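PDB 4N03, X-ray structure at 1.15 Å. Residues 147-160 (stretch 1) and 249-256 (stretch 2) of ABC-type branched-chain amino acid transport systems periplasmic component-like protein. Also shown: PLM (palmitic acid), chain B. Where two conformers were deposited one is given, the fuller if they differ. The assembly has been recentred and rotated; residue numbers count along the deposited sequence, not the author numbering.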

# COMPACT_ATOMS: atom_id res chain seq x y z
N THR A 147 9.00 0.53 1.97
CA THR A 147 8.43 1.24 3.08
C THR A 147 8.36 2.73 2.80
O THR A 147 9.03 3.25 1.92
CB THR A 147 9.21 0.93 4.36
OG1 THR A 147 10.61 1.09 4.15
CG2 THR A 147 8.92 -0.47 4.80
N TYR A 148 7.54 3.43 3.59
CA TYR A 148 7.24 4.82 3.30
C TYR A 148 8.43 5.73 3.30
O TYR A 148 8.52 6.70 2.57
CB TYR A 148 6.24 5.35 4.30
CG TYR A 148 4.85 4.83 4.15
CD1 TYR A 148 4.16 4.86 2.91
CD2 TYR A 148 4.19 4.28 5.21
CE1 TYR A 148 2.86 4.39 2.81
CE2 TYR A 148 2.88 3.83 5.09
CZ TYR A 148 2.21 3.89 3.88
OH TYR A 148 0.91 3.45 3.70
N ASP A 149 9.36 5.50 4.24
CA ASP A 149 10.60 6.24 4.35
C ASP A 149 11.44 6.13 3.10
O ASP A 149 11.88 7.13 2.56
CB ASP A 149 11.38 5.91 5.62
CG ASP A 149 11.60 4.44 5.92
OD1 ASP A 149 11.18 3.57 5.12
OD2 ASP A 149 12.19 4.19 7.00
N VAL A 150 11.64 4.90 2.63
CA VAL A 150 12.37 4.69 1.40
C VAL A 150 11.71 5.39 0.23
O VAL A 150 12.41 5.99 -0.59
CB VAL A 150 12.48 3.17 1.13
CG1 VAL A 150 12.90 2.82 -0.31
CG2 VAL A 150 13.43 2.55 2.15
N ASP A 151 10.38 5.38 0.12
CA ASP A 151 9.72 6.12 -0.95
C ASP A 151 10.02 7.62 -0.88
O ASP A 151 10.25 8.23 -1.91
CB ASP A 151 8.21 5.93 -0.94
CG ASP A 151 7.76 4.60 -1.49
OD1 ASP A 151 8.49 3.95 -2.23
OD2 ASP A 151 6.58 4.29 -1.18
N MSE A 152 9.98 8.24 0.31
CA MSE A 152 10.32 9.65 0.40
C MSE A 152 11.79 9.91 0.14
O MSE A 152 12.11 10.94 -0.42
CB MSE A 152 9.93 10.23 1.77
CG MSE A 152 8.42 10.33 1.97
SE MSE A 152 7.60 11.62 0.78
CE MSE A 152 6.92 10.50 -0.52
N ILE A 153 12.68 9.01 0.52
CA ILE A 153 14.10 9.23 0.21
C ILE A 153 14.31 9.25 -1.30
O ILE A 153 14.93 10.15 -1.86
CB ILE A 153 14.95 8.16 0.90
CG1 ILE A 153 14.91 8.36 2.43
CG2 ILE A 153 16.39 8.27 0.42
CD1 ILE A 153 15.39 7.14 3.19
N ASN A 154 13.78 8.21 -1.96
CA ASN A 154 13.82 8.17 -3.43
C ASN A 154 13.17 9.40 -4.04
O ASN A 154 13.70 10.01 -4.95
CB ASN A 154 13.19 6.88 -3.95
CG ASN A 154 14.09 5.67 -3.83
OD1 ASN A 154 15.31 5.76 -3.94
ND2 ASN A 154 13.50 4.51 -3.63
N GLY A 155 12.00 9.77 -3.52
CA GLY A 155 11.29 10.89 -4.07
C GLY A 155 11.97 12.23 -3.92
O GLY A 155 12.00 13.05 -4.82
N VAL A 156 12.59 12.48 -2.74
CA VAL A 156 13.36 13.70 -2.54
C VAL A 156 14.60 13.71 -3.41
O VAL A 156 14.95 14.74 -3.99
CB VAL A 156 13.67 13.93 -1.05
CG1 VAL A 156 14.62 15.09 -0.87
CG2 VAL A 156 12.34 14.14 -0.30
N GLN A 157 15.27 12.57 -3.52
CA GLN A 157 16.42 12.52 -4.42
C GLN A 157 15.99 12.85 -5.84
O GLN A 157 16.67 13.55 -6.59
CB GLN A 157 17.08 11.17 -4.38
CG GLN A 157 18.32 11.07 -5.27
CD GLN A 157 19.47 11.92 -4.78
OE1 GLN A 157 20.19 11.54 -3.85
NE2 GLN A 157 19.64 13.08 -5.36
N TRP A 158 14.81 12.36 -6.26
CA TRP A 158 14.25 12.67 -7.57
C TRP A 158 13.96 14.14 -7.72
O TRP A 158 14.31 14.74 -8.73
CB TRP A 158 13.00 11.84 -7.81
CG TRP A 158 12.29 12.09 -9.10
CD1 TRP A 158 12.61 11.60 -10.32
CD2 TRP A 158 11.14 12.90 -9.27
NE1 TRP A 158 11.70 12.05 -11.25
CE2 TRP A 158 10.81 12.87 -10.64
CE3 TRP A 158 10.36 13.66 -8.41
CZ2 TRP A 158 9.71 13.55 -11.16
CZ3 TRP A 158 9.25 14.33 -8.94
CH2 TRP A 158 8.95 14.27 -10.30
N LEU A 159 13.35 14.76 -6.71
CA LEU A 159 13.12 16.21 -6.78
C LEU A 159 14.41 16.98 -7.04
O LEU A 159 14.45 17.94 -7.79
CB LEU A 159 12.46 16.73 -5.51
CG LEU A 159 11.03 16.31 -5.22
CD1 LEU A 159 10.60 16.78 -3.85
CD2 LEU A 159 10.06 16.83 -6.28
N MSE A 160 15.51 16.58 -6.35
CA MSE A 160 16.81 17.22 -6.53
C MSE A 160 17.39 16.95 -7.91
O MSE A 160 17.92 17.84 -8.57
CB MSE A 160 17.81 16.64 -5.55
CG MSE A 160 17.53 17.02 -4.13
SE MSE A 160 18.41 18.72 -3.72
CE MSE A 160 20.13 17.83 -3.90
N GLN A 249 5.02 25.47 -6.02
CA GLN A 249 5.90 24.40 -5.55
C GLN A 249 5.41 23.05 -6.03
O GLN A 249 4.19 22.80 -6.00
CB GLN A 249 5.93 24.40 -4.03
CG GLN A 249 6.54 25.63 -3.36
CD GLN A 249 5.59 26.76 -3.06
OE1 GLN A 249 4.57 26.90 -3.74
NE2 GLN A 249 5.87 27.53 -2.04
N PRO A 250 6.29 22.14 -6.36
CA PRO A 250 5.82 20.78 -6.63
C PRO A 250 5.27 20.13 -5.37
O PRO A 250 5.72 20.43 -4.25
CB PRO A 250 7.10 20.09 -7.09
CG PRO A 250 8.17 20.76 -6.32
CD PRO A 250 7.76 22.22 -6.34
N ILE A 251 4.30 19.23 -5.57
CA ILE A 251 3.74 18.40 -4.55
C ILE A 251 4.14 16.97 -4.77
O ILE A 251 3.99 16.46 -5.89
CB ILE A 251 2.19 18.53 -4.47
CG1 ILE A 251 1.79 19.96 -4.15
CG2 ILE A 251 1.63 17.59 -3.45
CD1 ILE A 251 0.33 20.28 -4.41
N LEU A 252 4.66 16.30 -3.74
CA LEU A 252 5.04 14.90 -3.79
C LEU A 252 4.31 14.17 -2.71
O LEU A 252 4.46 14.48 -1.52
CB LEU A 252 6.56 14.77 -3.58
CG LEU A 252 7.11 13.35 -3.53
CD1 LEU A 252 6.95 12.66 -4.87
CD2 LEU A 252 8.53 13.37 -3.02
N GLY A 253 3.49 13.19 -3.07
CA GLY A 253 2.71 12.42 -2.15
C GLY A 253 3.18 11.01 -1.96
O GLY A 253 3.80 10.43 -2.84
N SER A 254 2.84 10.45 -0.81
CA SER A 254 2.98 9.06 -0.57
C SER A 254 1.92 8.30 -1.43
O SER A 254 1.05 8.88 -2.04
CB SER A 254 2.81 8.74 0.91
OG SER A 254 3.82 9.34 1.71
N ASN A 255 2.04 6.98 -1.41
CA ASN A 255 1.38 6.18 -2.45
C ASN A 255 -0.12 6.20 -2.46
O ASN A 255 -0.74 5.86 -3.47
CB ASN A 255 1.93 4.75 -2.51
CG ASN A 255 1.61 3.92 -1.28
OD1 ASN A 255 0.55 4.06 -0.70
ND2 ASN A 255 2.52 3.01 -0.93
N SER A 256 -0.75 6.61 -1.36
CA SER A 256 -2.20 6.57 -1.23
C SER A 256 -2.82 7.95 -1.24
O SER A 256 -4.05 8.08 -1.04
CB SER A 256 -2.63 5.83 0.03
OG SER A 256 -2.23 6.55 1.18
C1 PLM B . -1.54 3.74 5.92
O1 PLM B . -0.44 3.14 5.79
O2 PLM B . -2.20 3.79 6.98
C2 PLM B . -2.20 4.29 4.68
C3 PLM B . -2.94 3.08 3.96
C4 PLM B . -3.46 3.44 2.59
C5 PLM B . -4.21 2.32 1.95
C6 PLM B . -4.72 2.51 0.50
C7 PLM B . -3.68 1.99 -0.49
C8 PLM B . -3.96 2.28 -1.94
C9 PLM B . -3.11 1.51 -2.93
CA PLM B . -1.79 2.20 -3.35
CB PLM B . -0.91 1.15 -4.12
CC PLM B . 0.52 1.04 -3.51
CD PLM B . 1.24 -0.26 -3.81
CE PLM B . 2.63 -0.43 -3.21
CF PLM B . 2.96 -1.92 -3.03
CG PLM B . 3.53 -2.60 -4.26
O HOH W 1 5.95 7.65 1.42
O HOH W 2 -0.15 5.06 1.64
O HOH W 3 5.00 2.33 -2.18
O HOH W 4 4.87 6.26 -0.77

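Helices pack closely against strands where a missing side chain leaves a hollow and a branched side chain fills it, and the contact between residues 147-160 and 249-256 is a compact example. The helix, beginning at Tyr148, runs nearly antiparallel to the short strand 251-253, with 157° between their directions and a closest approach of 9.8 Å between axes. No hydrogen bond joins the two segments directly; shape governs one part of the contact and water the other.

The hollow is at Gly155. A CB there would point toward the strand, and in its ideal position it would lie 2.8 Å from Leu252 CD2, a clash. Without it, Leu252 can push its methyl against the helix backbone, CD2 coming to 3.7 Å from Gly155 C and 4.2 Å from Val156 N. Leu252 is the principal bump: it points toward the helix and has the largest area covered by it. Its chi1 is t and its chi2 p.

Two side chains, one turn before and one turn after the glycine, help to enclose this methyl. The selenomethionine Met152 starts out sideways, but its end bends in, so that CE lies 4.1 Å from Leu252 CD2; Met152 CE also lies 3.9 Å from Gly253 O and 4.0 Å from Ser254 OG. From the other turn, Leu159 points toward the strand and brings CD1 to 4.1 Å from Leu252 CD2, while its CD2 lies 4.4 Å from Pro250 CG, extending the apolar surface. The alternation of the strand fits this arrangement: Leu252 faces the helix, whereas Ile251 points away.

Toward the start of the helix the contact turns polar, and waters bridge the groups that do not touch directly. Water 1 donates to Tyr148 O (3.0 Å) and hydrogen-bonds to Ser254 OG (2.7 Å). Asp151 points toward the second stretch, yet its OD2 stays 4.3 Å from Asn255 ND2. Water 3 spans that gap, donating to Asp151 OD2 at 2.7 Å and accepting from Asn255 ND2 at 2.9 Å. Water 4 also donates to Asp151 OD2, at 2.6 Å, and accepts a weak bond from Asn255 N at 3.0 Å. The carboxylate thus gathers side chain and backbone of one asparagine through two waters.

The Tyr148 ring extends the polar end to the ligand. Its OH donates to palmitic acid O1 at 2.5 Å and accepts from water 2 at 2.8 Å; that water also donates to Asn255 OD1 at 2.6 Å and bonds Ser256 OG at 2.6 Å.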